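Side-chain contacts in ribokinase (Giardia lamblia, PDB 6WHJ), which probably phosphorylates D-ribose at O-5, using ATP and a divalent metal ion, most likely magnesium: residues P129-V134 with V156-Q161; K225-S230 with V248-Y253; G273-G278 with S327-Q332. All coordinates share one frame; numbering follows the deposited sequence.

Interaction 1. Residues P129-V134 with V156-Q161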
ATOM      1  N   PRO B 129      10.200  31.005  -0.720  1.00 31.58           N
ATOM      2  CA  PRO B 129      10.354  32.325  -1.350  1.00 34.11           C
ATOM      3  C   PRO B 129      11.787  32.700  -1.680  1.00 39.17           C
ATOM      4  O   PRO B 129      11.993  33.632  -2.468  1.00 36.57           O
ATOM      5  CB  PRO B 129       9.753  33.272  -0.306  1.00 32.09           C
ATOM      6  CG  PRO B 129       9.902  32.549   0.987  1.00 31.86           C
ATOM      7  CD  PRO B 129       9.683  31.115   0.655  1.00 36.63           C
ATOM      8  N   ASP B 130      12.780  32.051  -1.068  1.00 38.69           N
ATOM      9  CA  ASP B 130      14.179  32.406  -1.265  1.00 37.93           C
ATOM     10  C   ASP B 130      14.883  31.490  -2.250  1.00 34.68           C
ATOM     11  O   ASP B 130      16.117  31.475  -2.299  1.00 35.42           O
ATOM     12  CB  ASP B 130      14.903  32.418   0.079  1.00 38.40           C
ATOM     13  CG  ASP B 130      14.385  33.506   0.988  1.00 42.94           C
ATOM     14  OD1 ASP B 130      14.283  34.657   0.514  1.00 39.40           O
ATOM     15  OD2 ASP B 130      14.044  33.207   2.153  1.00 52.11           O
ATOM     16  N   LEU B 131      14.122  30.769  -3.072  1.00 33.24           N
ATOM     17  CA  LEU B 131      14.723  29.835  -4.014  1.00 29.34           C
ATOM     18  C   LEU B 131      15.530  30.566  -5.077  1.00 31.76           C
ATOM     19  O   LEU B 131      16.585  30.083  -5.499  1.00 33.07           O
ATOM     20  CB  LEU B 131      13.628  28.994  -4.664  1.00 32.19           C
ATOM     21  CG  LEU B 131      14.002  28.044  -5.802  1.00 28.24           C
ATOM     22  CD1 LEU B 131      14.958  26.978  -5.289  1.00 33.38           C
ATOM     23  CD2 LEU B 131      12.757  27.418  -6.388  1.00 22.88           C
ATOM     24  N   MET B 132      15.045  31.733  -5.518  1.00 34.99           N
ATOM     25  CA  MET B 132      15.702  32.469  -6.593  1.00 32.61           C
ATOM     26  C   MET B 132      17.154  32.779  -6.242  1.00 33.10           C
ATOM     27  O   MET B 132      18.040  32.697  -7.100  1.00 36.09           O
ATOM     28  CB  MET B 132      14.926  33.760  -6.891  1.00 32.08           C
ATOM     29  CG  MET B 132      15.516  34.608  -8.008  1.00 35.43           C
ATOM     30  SD  MET B 132      15.430  33.825  -9.646  1.00 41.69           S
ATOM     31  CE  MET B 132      13.653  33.797  -9.918  1.00 33.84           C
ATOM     32  N   ALA B 133      17.419  33.118  -4.981  1.00 34.50           N
ATOM     33  CA  ALA B 133      18.780  33.452  -4.576  1.00 35.29           C
ATOM     34  C   ALA B 133      19.718  32.263  -4.752  1.00 32.54           C
ATOM     35  O   ALA B 133      20.884  32.435  -5.121  1.00 33.34           O
ATOM     36  CB  ALA B 133      18.798  33.931  -3.121  1.00 32.67           C
ATOM     37  N   VAL B 134      19.221  31.048  -4.504  1.00 31.58           N
ATOM     38  CA  VAL B 134      20.050  29.856  -4.647  1.00 31.17           C
ATOM     39  C   VAL B 134      20.240  29.507  -6.118  1.00 31.26           C
ATOM     40  O   VAL B 134      21.348  29.168  -6.550  1.00 36.47           O
ATOM     41  CB  VAL B 134      19.426  28.679  -3.870  1.00 30.84           C
ATOM     42  CG1 VAL B 134      20.324  27.456  -3.942  1.00 29.49           C
ATOM     43  CG2 VAL B 134      19.143  29.058  -2.433  1.00 27.49           C
ATOM     44  N   VAL B 156       8.682  26.249 -13.193  1.00 32.08           N
ATOM     45  CA  VAL B 156       9.254  26.479 -14.516  1.00 30.00           C
ATOM     46  C   VAL B 156       9.463  27.968 -14.757  1.00 34.10           C
ATOM     47  O   VAL B 156      10.510  28.391 -15.265  1.00 33.82           O
ATOM     48  CB  VAL B 156       8.359  25.840 -15.593  1.00 30.38           C
ATOM     49  CG1 VAL B 156       8.593  26.479 -16.949  1.00 29.73           C
ATOM     50  CG2 VAL B 156       8.619  24.340 -15.666  1.00 30.55           C
ATOM     51  N   GLU B 157       8.486  28.793 -14.376  1.00 36.84           N
ATOM     52  CA  GLU B 157       8.651  30.230 -14.567  1.00 37.22           C
ATOM     53  C   GLU B 157       9.783  30.780 -13.702  1.00 37.27           C
ATOM     54  O   GLU B 157      10.565  31.623 -14.158  1.00 40.05           O
ATOM     55  CB  GLU B 157       7.336  30.952 -14.287  1.00 36.54           C
ATOM     56  CG  GLU B 157       7.454  32.457 -14.387  1.00 44.13           C
ATOM     57  CD  GLU B 157       7.864  32.936 -15.773  1.00 50.81           C
ATOM     58  OE1 GLU B 157       7.613  32.218 -16.772  1.00 53.45           O
ATOM     59  OE2 GLU B 157       8.455  34.036 -15.859  1.00 49.78           O
ATOM     60  N   VAL B 158       9.931  30.273 -12.476  1.00 33.67           N
ATOM     61  CA  VAL B 158      11.046  30.709 -11.643  1.00 32.41           C
ATOM     62  C   VAL B 158      12.370  30.378 -12.314  1.00 33.37           C
ATOM     63  O   VAL B 158      13.281  31.215 -12.378  1.00 34.43           O
ATOM     64  CB  VAL B 158      10.955  30.064 -10.250  1.00 31.07           C
ATOM     65  CG1 VAL B 158      12.228  30.316  -9.467  1.00 27.40           C
ATOM     66  CG2 VAL B 158       9.750  30.608  -9.497  1.00 30.00           C
ATOM     67  N   ILE B 159      12.485  29.163 -12.852  1.00 34.82           N
ATOM     68  CA  ILE B 159      13.732  28.731 -13.474  1.00 34.58           C
ATOM     69  C   ILE B 159      14.022  29.554 -14.728  1.00 35.69           C
ATOM     70  O   ILE B 159      15.171  29.941 -14.986  1.00 35.59           O
ATOM     71  CB  ILE B 159      13.651  27.228 -13.767  1.00 32.29           C
ATOM     72  CG1 ILE B 159      13.486  26.452 -12.458  1.00 27.47           C
ATOM     73  CG2 ILE B 159      14.913  26.761 -14.478  1.00 31.25           C
ATOM     74  CD1 ILE B 159      13.183  24.981 -12.663  1.00 25.48           C
ATOM     75  N   LYS B 160      12.983  29.864 -15.511  1.00 34.35           N
ATOM     76  CA  LYS B 160      13.162  30.713 -16.687  1.00 34.93           C
ATOM     77  C   LYS B 160      13.746  32.061 -16.294  1.00 37.99           C
ATOM     78  O   LYS B 160      14.655  32.574 -16.963  1.00 34.36           O
ATOM     79  CB  LYS B 160      11.829  30.878 -17.427  1.00 38.85           C
ATOM     80  CG  LYS B 160      11.853  31.760 -18.687  1.00 35.44           C
ATOM     81  CD  LYS B 160      10.452  31.908 -19.268  1.00 39.59           C
ATOM     82  CE  LYS B 160      10.436  32.720 -20.548  1.00 54.94           C
ATOM     83  NZ  LYS B 160       9.050  33.106 -20.963  1.00 63.16           N
ATOM     84  N   GLN B 161      13.264  32.626 -15.186  1.00 38.20           N
ATOM     85  CA  GLN B 161      13.803  33.887 -14.688  1.00 36.10           C
ATOM     86  C   GLN B 161      15.206  33.723 -14.114  1.00 39.87           C
ATOM     87  O   GLN B 161      16.018  34.655 -14.189  1.00 41.37           O
ATOM     88  CB  GLN B 161      12.877  34.465 -13.619  1.00 37.48           C
ATOM     89  CG  GLN B 161      11.686  35.244 -14.148  1.00 40.51           C
ATOM     90  CD  GLN B 161      10.680  35.584 -13.058  1.00 51.13           C
ATOM     91  OE1 GLN B 161      11.042  36.052 -11.978  1.00 62.40           O
ATOM     92  NE2 GLN B 161       9.403  35.373 -13.351  1.00 53.15           N
TER

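Interaction 2. Residues K225-S230 with V248-Y253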
ATOM      1  N   LYS B 225      10.347  15.990 -32.163  1.00 38.32           N
ATOM      2  CA  LYS B 225       9.132  16.478 -31.525  1.00 41.56           C
ATOM      3  C   LYS B 225       9.447  17.187 -30.216  1.00 39.92           C
ATOM      4  O   LYS B 225       8.878  18.244 -29.922  1.00 39.26           O
ATOM      5  CB  LYS B 225       8.171  15.310 -31.291  1.00 39.92           C
ATOM      6  CG  LYS B 225       6.932  15.653 -30.505  1.00 42.21           C
ATOM      7  CD  LYS B 225       5.952  16.478 -31.315  1.00 43.59           C
ATOM      8  CE  LYS B 225       4.799  16.942 -30.441  1.00 47.24           C
ATOM      9  NZ  LYS B 225       3.845  17.786 -31.208  1.00 49.36           N
ATOM     10  N   MET B 226      10.382  16.636 -29.437  1.00 38.83           N
ATOM     11  CA  MET B 226      10.721  17.230 -28.150  1.00 39.91           C
ATOM     12  C   MET B 226      11.308  18.623 -28.319  1.00 38.31           C
ATOM     13  O   MET B 226      11.065  19.518 -27.502  1.00 32.22           O
ATOM     14  CB  MET B 226      11.719  16.336 -27.419  1.00 35.05           C
ATOM     15  CG  MET B 226      11.196  15.785 -26.135  1.00 40.77           C
ATOM     16  SD  MET B 226      10.336  14.245 -26.418  1.00 55.58           S
ATOM     17  CE  MET B 226      11.755  13.146 -26.531  1.00 26.27           C
ATOM     18  N   SER B 227      12.128  18.798 -29.344  1.00 37.66           N
ATOM     19  CA  SER B 227      12.821  20.045 -29.606  1.00 35.54           C
ATOM     20  C   SER B 227      11.971  21.076 -30.336  1.00 38.88           C
ATOM     21  O   SER B 227      12.296  22.264 -30.283  1.00 40.28           O
ATOM     22  CB  SER B 227      14.093  19.733 -30.402  1.00 36.52           C
ATOM     23  OG  SER B 227      14.490  20.817 -31.224  1.00 38.12           O
ATOM     24  N   SER B 228      10.864  20.664 -30.961  1.00 38.55           N
ATOM     25  CA  SER B 228      10.181  21.540 -31.912  1.00 39.32           C
ATOM     26  C   SER B 228       9.663  22.829 -31.284  1.00 43.33           C
ATOM     27  O   SER B 228       9.635  23.870 -31.953  1.00 45.39           O
ATOM     28  CB  SER B 228       9.021  20.786 -32.562  1.00 42.24           C
ATOM     29  OG  SER B 228       8.100  20.326 -31.585  1.00 39.31           O
ATOM     30  N   LEU B 229       9.234  22.792 -30.026  1.00 48.32           N
ATOM     31  CA  LEU B 229       8.693  23.975 -29.362  1.00 49.97           C
ATOM     32  C   LEU B 229       9.614  24.548 -28.288  1.00 45.30           C
ATOM     33  O   LEU B 229       9.176  25.400 -27.508  1.00 44.03           O
ATOM     34  CB  LEU B 229       7.300  23.702 -28.791  1.00 48.34           C
ATOM     35  CG  LEU B 229       6.206  23.826 -29.856  1.00 47.56           C
ATOM     36  CD1 LEU B 229       4.824  23.750 -29.227  1.00 49.30           C
ATOM     37  CD2 LEU B 229       6.373  25.109 -30.657  1.00 49.05           C
ATOM     38  N   SER B 230      10.860  24.089 -28.197  1.00 37.64           N
ATOM     39  CA  SER B 230      11.724  24.488 -27.093  1.00 35.83           C
ATOM     40  C   SER B 230      12.912  25.269 -27.625  1.00 36.78           C
ATOM     41  O   SER B 230      13.683  24.739 -28.444  1.00 35.62           O
ATOM     42  CB  SER B 230      12.230  23.289 -26.297  1.00 34.92           C
ATOM     43  OG  SER B 230      13.297  23.706 -25.455  1.00 27.93           O
ATOM     44  N   VAL B 248      21.378  12.255 -27.585  1.00 28.85           N
ATOM     45  CA  VAL B 248      21.144  12.819 -28.906  1.00 30.21           C
ATOM     46  C   VAL B 248      21.127  14.328 -28.776  1.00 27.77           C
ATOM     47  O   VAL B 248      20.413  14.871 -27.926  1.00 27.06           O
ATOM     48  CB  VAL B 248      19.834  12.311 -29.534  1.00 33.93           C
ATOM     49  CG1 VAL B 248      19.680  12.851 -30.946  1.00 31.11           C
ATOM     50  CG2 VAL B 248      19.803  10.791 -29.542  1.00 29.83           C
ATOM     51  N   GLN B 249      21.913  15.001 -29.615  1.00 32.08           N
ATOM     52  CA  GLN B 249      21.901  16.455 -29.680  1.00 31.32           C
ATOM     53  C   GLN B 249      20.720  16.919 -30.519  1.00 30.27           C
ATOM     54  O   GLN B 249      20.407  16.316 -31.547  1.00 35.48           O
ATOM     55  CB  GLN B 249      23.189  16.973 -30.314  1.00 30.62           C
ATOM     56  CG  GLN B 249      23.407  18.458 -30.109  1.00 32.14           C
ATOM     57  CD  GLN B 249      24.827  18.873 -30.402  1.00 35.71           C
ATOM     58  OE1 GLN B 249      25.636  18.074 -30.868  1.00 39.43           O
ATOM     59  NE2 GLN B 249      25.156  20.115 -30.076  1.00 38.49           N
ATOM     60  N   THR B 250      20.065  17.996 -30.092  1.00 28.10           N
ATOM     61  CA  THR B 250      19.015  18.575 -30.923  1.00 34.20           C
ATOM     62  C   THR B 250      19.613  19.249 -32.164  1.00 35.41           C
ATOM     63  O   THR B 250      20.798  19.583 -32.215  1.00 31.96           O
ATOM     64  CB  THR B 250      18.184  19.582 -30.125  1.00 35.47           C
ATOM     65  OG1 THR B 250      19.022  20.640 -29.648  1.00 31.72           O
ATOM     66  CG2 THR B 250      17.505  18.904 -28.930  1.00 31.59           C
ATOM     67  N   LYS B 251      18.776  19.386 -33.198  1.00 37.76           N
ATOM     68  CA  LYS B 251      19.094  20.072 -34.458  1.00 40.36           C
ATOM     69  C   LYS B 251      20.062  19.291 -35.341  1.00 38.67           C
ATOM     70  O   LYS B 251      19.793  19.112 -36.532  1.00 38.84           O
ATOM     71  CB  LYS B 251      19.678  21.477 -34.227  1.00 43.06           C
ATOM     72  CG  LYS B 251      18.890  22.385 -33.274  1.00 42.57           C
ATOM     73  CD  LYS B 251      17.431  22.540 -33.674  1.00 43.05           C
ATOM     74  CE  LYS B 251      16.652  23.275 -32.585  1.00 42.56           C
ATOM     75  NZ  LYS B 251      15.250  22.777 -32.456  1.00 45.08           N
ATOM     76  N   SER B 252      21.166  18.794 -34.776  1.00 40.22           N
ATOM     77  CA  SER B 252      22.161  18.054 -35.551  1.00 38.31           C
ATOM     78  C   SER B 252      22.019  16.547 -35.443  1.00 36.51           C
ATOM     79  O   SER B 252      22.436  15.830 -36.360  1.00 38.76           O
ATOM     80  CB  SER B 252      23.581  18.415 -35.099  1.00 35.20           C
ATOM     81  OG  SER B 252      23.839  17.926 -33.787  1.00 36.81           O
ATOM     82  N   TYR B 253      21.447  16.067 -34.340  1.00 35.53           N
ATOM     83  CA  TYR B 253      21.250  14.644 -34.046  1.00 36.53           C
ATOM     84  C   TYR B 253      22.563  13.872 -33.922  1.00 34.30           C
ATOM     85  O   TYR B 253      22.589  12.655 -34.121  1.00 33.25           O
ATOM     86  CB  TYR B 253      20.310  13.993 -35.071  1.00 38.56           C
ATOM     87  CG  TYR B 253      19.005  14.757 -35.169  1.00 39.61           C
ATOM     88  CD1 TYR B 253      18.069  14.698 -34.149  1.00 29.46           C
ATOM     89  CD2 TYR B 253      18.735  15.571 -36.262  1.00 39.68           C
ATOM     90  CE1 TYR B 253      16.897  15.411 -34.220  1.00 34.63           C
ATOM     91  CE2 TYR B 253      17.554  16.291 -36.342  1.00 39.26           C
ATOM     92  CZ  TYR B 253      16.639  16.209 -35.315  1.00 39.06           C
ATOM     93  OH  TYR B 253      15.467  16.932 -35.389  1.00 38.85           O
TER

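Interaction 3. Residues G273-G278 with S327-Q332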
ATOM      1  N   GLY B 273      17.334   4.218 -11.532  1.00 33.15           N
ATOM      2  CA  GLY B 273      17.185   5.369 -12.400  1.00 24.17           C
ATOM      3  C   GLY B 273      17.491   6.659 -11.667  1.00 28.63           C
ATOM      4  O   GLY B 273      18.130   7.564 -12.213  1.00 30.66           O
ATOM      5  N   ASP B 274      17.052   6.757 -10.412  1.00 27.60           N
ATOM      6  CA  ASP B 274      17.320   7.965  -9.650  1.00 29.80           C
ATOM      7  C   ASP B 274      18.801   8.088  -9.324  1.00 28.37           C
ATOM      8  O   ASP B 274      19.375   9.180  -9.406  1.00 28.75           O
ATOM      9  CB  ASP B 274      16.450   7.991  -8.395  1.00 25.44           C
ATOM     10  CG  ASP B 274      14.972   8.138  -8.734  1.00 28.53           C
ATOM     11  OD1 ASP B 274      14.677   8.721  -9.803  1.00 28.52           O
ATOM     12  OD2 ASP B 274      14.107   7.677  -7.947  1.00 34.72           O
ATOM     13  N   CYS B 275      19.446   6.972  -9.004  1.00 27.84           N
ATOM     14  CA  CYS B 275      20.883   7.007  -8.788  1.00 25.47           C
ATOM     15  C   CYS B 275      21.602   7.436 -10.057  1.00 27.16           C
ATOM     16  O   CYS B 275      22.565   8.208 -10.002  1.00 28.21           O
ATOM     17  CB  CYS B 275      21.364   5.636  -8.309  1.00 26.57           C
ATOM     18  SG  CYS B 275      23.145   5.424  -8.301  1.00 33.46           S
ATOM     19  N   PHE B 276      21.113   6.988 -11.219  1.00 29.34           N
ATOM     20  CA  PHE B 276      21.710   7.410 -12.482  1.00 25.87           C
ATOM     21  C   PHE B 276      21.531   8.906 -12.687  1.00 27.93           C
ATOM     22  O   PHE B 276      22.474   9.609 -13.063  1.00 28.59           O
ATOM     23  CB  PHE B 276      21.111   6.630 -13.652  1.00 25.78           C
ATOM     24  CG  PHE B 276      21.697   7.001 -14.994  1.00 28.74           C
ATOM     25  CD1 PHE B 276      21.207   8.084 -15.715  1.00 26.32           C
ATOM     26  CD2 PHE B 276      22.737   6.269 -15.533  1.00 28.94           C
ATOM     27  CE1 PHE B 276      21.749   8.424 -16.942  1.00 28.94           C
ATOM     28  CE2 PHE B 276      23.278   6.602 -16.763  1.00 31.85           C
ATOM     29  CZ  PHE B 276      22.788   7.684 -17.466  1.00 29.25           C
ATOM     30  N   ILE B 277      20.320   9.414 -12.458  1.00 27.23           N
ATOM     31  CA  ILE B 277      20.092  10.841 -12.662  1.00 26.64           C
ATOM     32  C   ILE B 277      20.941  11.655 -11.694  1.00 28.13           C
ATOM     33  O   ILE B 277      21.599  12.626 -12.091  1.00 27.57           O
ATOM     34  CB  ILE B 277      18.593  11.173 -12.531  1.00 23.40           C
ATOM     35  CG1 ILE B 277      17.798  10.540 -13.674  1.00 21.56           C
ATOM     36  CG2 ILE B 277      18.379  12.681 -12.486  1.00 23.02           C
ATOM     37  CD1 ILE B 277      18.163  11.088 -15.016  1.00 21.82           C
ATOM     38  N   GLY B 278      20.995  11.233 -10.427  1.00 29.21           N
ATOM     39  CA  GLY B 278      21.788  11.964  -9.449  1.00 27.95           C
ATOM     40  C   GLY B 278      23.268  11.992  -9.794  1.00 29.34           C
ATOM     41  O   GLY B 278      23.902  13.052  -9.760  1.00 28.00           O
ATOM     42  N   SER B 327      21.508   1.726  -1.682  1.00 58.41           N
ATOM     43  CA  SER B 327      22.404   1.103  -2.643  1.00 54.12           C
ATOM     44  C   SER B 327      23.164   2.117  -3.482  1.00 51.85           C
ATOM     45  O   SER B 327      23.970   1.720  -4.328  1.00 50.96           O
ATOM     46  CB  SER B 327      21.616   0.161  -3.556  1.00 56.29           C
ATOM     47  OG  SER B 327      20.371   0.729  -3.918  1.00 59.99           O
ATOM     48  N   VAL B 328      22.917   3.405  -3.296  1.00 53.81           N
ATOM     49  CA  VAL B 328      23.750   4.388  -3.992  1.00 53.11           C
ATOM     50  C   VAL B 328      25.155   4.328  -3.399  1.00 49.91           C
ATOM     51  O   VAL B 328      25.304   4.361  -2.165  1.00 52.32           O
ATOM     52  CB  VAL B 328      23.139   5.786  -3.872  1.00 48.45           C
ATOM     53  CG1 VAL B 328      24.031   6.827  -4.529  1.00 41.10           C
ATOM     54  CG2 VAL B 328      21.777   5.800  -4.533  1.00 46.57           C
ATOM     55  N   PRO B 329      26.197   4.168  -4.205  1.00 46.62           N
ATOM     56  CA  PRO B 329      27.543   3.981  -3.649  1.00 51.08           C
ATOM     57  C   PRO B 329      28.189   5.299  -3.227  1.00 48.53           C
ATOM     58  O   PRO B 329      27.775   6.392  -3.619  1.00 41.80           O
ATOM     59  CB  PRO B 329      28.313   3.331  -4.807  1.00 51.65           C
ATOM     60  CG  PRO B 329      27.608   3.806  -6.046  1.00 47.56           C
ATOM     61  CD  PRO B 329      26.164   4.039  -5.674  1.00 44.65           C
ATOM     62  N   ARG B 330      29.257   5.167  -2.439  1.00 52.19           N
ATOM     63  CA  ARG B 330      30.093   6.305  -2.086  1.00 50.95           C
ATOM     64  C   ARG B 330      30.983   6.677  -3.271  1.00 50.61           C
ATOM     65  O   ARG B 330      31.305   5.840  -4.118  1.00 51.34           O
ATOM     66  CB  ARG B 330      30.943   5.991  -0.853  1.00 48.92           C
ATOM     67  N   ARG B 331      31.380   7.952  -3.325  1.00 47.33           N
ATOM     68  CA  ARG B 331      32.176   8.448  -4.448  1.00 46.29           C
ATOM     69  C   ARG B 331      33.454   7.638  -4.673  1.00 53.60           C
ATOM     70  O   ARG B 331      33.819   7.353  -5.821  1.00 52.85           O
ATOM     71  CB  ARG B 331      32.521   9.918  -4.235  1.00 41.60           C
ATOM     72  CG  ARG B 331      33.359  10.523  -5.350  1.00 41.18           C
ATOM     73  CD  ARG B 331      32.716  10.312  -6.704  1.00 42.18           C
ATOM     74  NE  ARG B 331      33.459  10.977  -7.767  1.00 41.95           N
ATOM     75  CZ  ARG B 331      33.173  12.198  -8.212  1.00 39.12           C
ATOM     76  NH1 ARG B 331      33.885  12.747  -9.182  1.00 40.91           N
ATOM     77  NH2 ARG B 331      32.164  12.876  -7.689  1.00 35.56           N
ATOM     78  N   GLN B 332      34.170   7.284  -3.602  1.00 51.83           N
ATOM     79  CA  GLN B 332      35.391   6.509  -3.789  1.00 52.40           C
ATOM     80  C   GLN B 332      35.090   5.180  -4.467  1.00 53.13           C
ATOM     81  O   GLN B 332      35.867   4.716  -5.310  1.00 53.95           O
ATOM     82  CB  GLN B 332      36.108   6.299  -2.454  1.00 52.46           C
ATOM     83  CG  GLN B 332      37.607   6.022  -2.596  1.00 53.98           C
ATOM     84  CD  GLN B 332      38.348   7.075  -3.428  1.00 59.47           C
ATOM     85  OE1 GLN B 332      39.269   6.750  -4.184  1.00 58.51           O
ATOM     86  NE2 GLN B 332      37.955   8.340  -3.281  1.00 60.60           N
TER

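Interaction 1. Residues P129-V134 with V156-Q161
Leu-131 and Met-132, neighbouring residues of the 129-134 segment, make the contact with helix 149-165 through the outer carbons of their side chains. The link of Leu-131 is loose: its CD2 stays 4.3 Å from CG1 of Val-158, at the margin of van der Waals contact. Met-132 contributes far more. Its backbone is the one closest to the other helix, with its CA 7.1 Å from the CA of Val-158, although its CB does not head straight for that helix. The chain leaves with CG trans to the backbone nitrogen (chi1 -180°) and then bends at chi2 and chi3, which carries the methyl group across. There CE lies 3.6 Å from the carbonyl oxygen of Val-158 and 3.8 Å from CG1 of the same residue. The two side chains pass each other in opposite directions, with CE beside CG1. The methyl also rests against Gln-161, one turn beyond Val-158: CE is 3.8 Å from CB and, more loosely, 4.0 Å from OE1 of that glutamine.

NE2 of Gln-161 turns back along its own helix and donates to OE2 of Glu-157 over 3.0 Å, almost straight at 171°. The acceptor oxygen lies close to the amide plane and uses its anti lone pair, which defines how the amide is turned beside the methionine.

Val-158 is backed by Pro-125, and Met-132 also reaches Ala-162 and Gln-165 of helix 149-165. Leu-131 turns inward to Phe-155 and to Val-10 and Ile-12 of strand 9-12, while Ile-159 packs on Val-141 and Met-143. Helix 149-165 is the crossover between parallel strands 140-143 and 170-173, so helix 131-135 flanks this beta-alpha-beta unit while resting on the neighbouring strand 9-12.

Interaction 2. Residues K225-S230 with V248-Y253
Ser-227 meets Thr-250 and Lys-251 without any ring or planar side chain between them, so the flat groups lie beside the contact. The side chain of Tyr-253 touches Lys-220, Val-223 and Glu-224 of helix 216-228. The flat carbonyl group of Lys-225 accepts both the N and the OG of Ser-228 on one face of its plane. The OG donor is 2.8 Å from Lys-225 O and tilted 27° from that plane, which turns the Ser-228 hydroxyl back onto its own helix.

Across the contact, CB of Ser-227 packs on CG2 of Thr-250 at 3.8 Å, the methyl branch being the one that touches. The other branch of the threonine, OG1, is hydrogen-bonded to the carbonyl oxygen of Leu-233, and its backbone to Lys-234. Lys-251 arrives from the turn after strand 245-249, which runs antiparallel to 235-239; the contact joins this turn to the end of helix 216-228. It is the central residue of a classic gamma turn, with positive phi (72°) and a bond of 2.7 Å from Ser-252 N to Thr-250 O. Its chain bends at chi2 and chi4, bringing NZ to OG of Ser-227. The model gives this hydrogen bond a length of 2.4 Å, too short to be taken literally at this resolution.

NZ also lies 3.7 Å from Ser-227 O, near the helix C-terminus. The chemistry is thus mixed: a methyl-to-methylene contact, a buried threonine hydroxyl satisfied elsewhere, and a lysine ammonium that probably gains from the partial negative charge of the helix end.

Interaction 3. Residues G273-G278 with S327-Q332
Cys-275 and Val-328 point their CB atoms at each other, and the sulfur and both valine methyls fill the gap. The CB of Cys-275 touches CG2 of Val-328 at 3.8 Å. Its SG, swung trans to the backbone nitrogen (chi1 169°), sits beside the fork of the valine, 4.0 Å from CG2 and 4.1 Å from CG1 of Val-328. The near-equality of these two lengths shows the sulfur facing both branches instead of one. SG also approaches Pro-329, next to the valine methyls, with CD 4.2 Å away; the proline CB does not point at the helix, so the ring meets the sulfur through its CD carbon.

Helix 272-287, which carries Cys-275, opens within the GAGD sequence that marks PfkB-family sugar kinases. Its Gly-273 and Asp-274 are predicted to bind ATP, and Asp-274, directly before Cys-275, is the predicted proton acceptor. The carboxylate of Asp-274 is directed away from the 327-332 segment, and its OD1 is hydrogen-bonded to NE2 of Gln-48.

The segment opposite begins with Ser-327, a predicted potassium ligand, and reaches helix 331-341 after Arg-330 at the N-cap position. Val-328 also packs on Lys-54 and Val-55 of helix 44-55, while Pro-329 touches Ile-317 and Arg-321, the latter another predicted potassium-site residue.

The three contacts follow one another along the chain without interleaving: interaction 1 closes before interaction 2 opens, and interaction 2 before interaction 3. Their centres lie 25 to 28 Å apart, and their nearest atoms never come closer than about 10 Å, so they are separate packing sites. Interaction 1 adjoins strands 9-12 and 140-143 of the nine-stranded sheet; interaction 2 involves strand 245-249, next to the outermost strand 255-258. Interaction 3, nearest the centre of the chain, joins helix 272-287 to the approach to helix 331-341. It alone contains predicted catalytic and potassium-site residues, whereas the other two lie away from the predicted active, nucleotide and potassium sites.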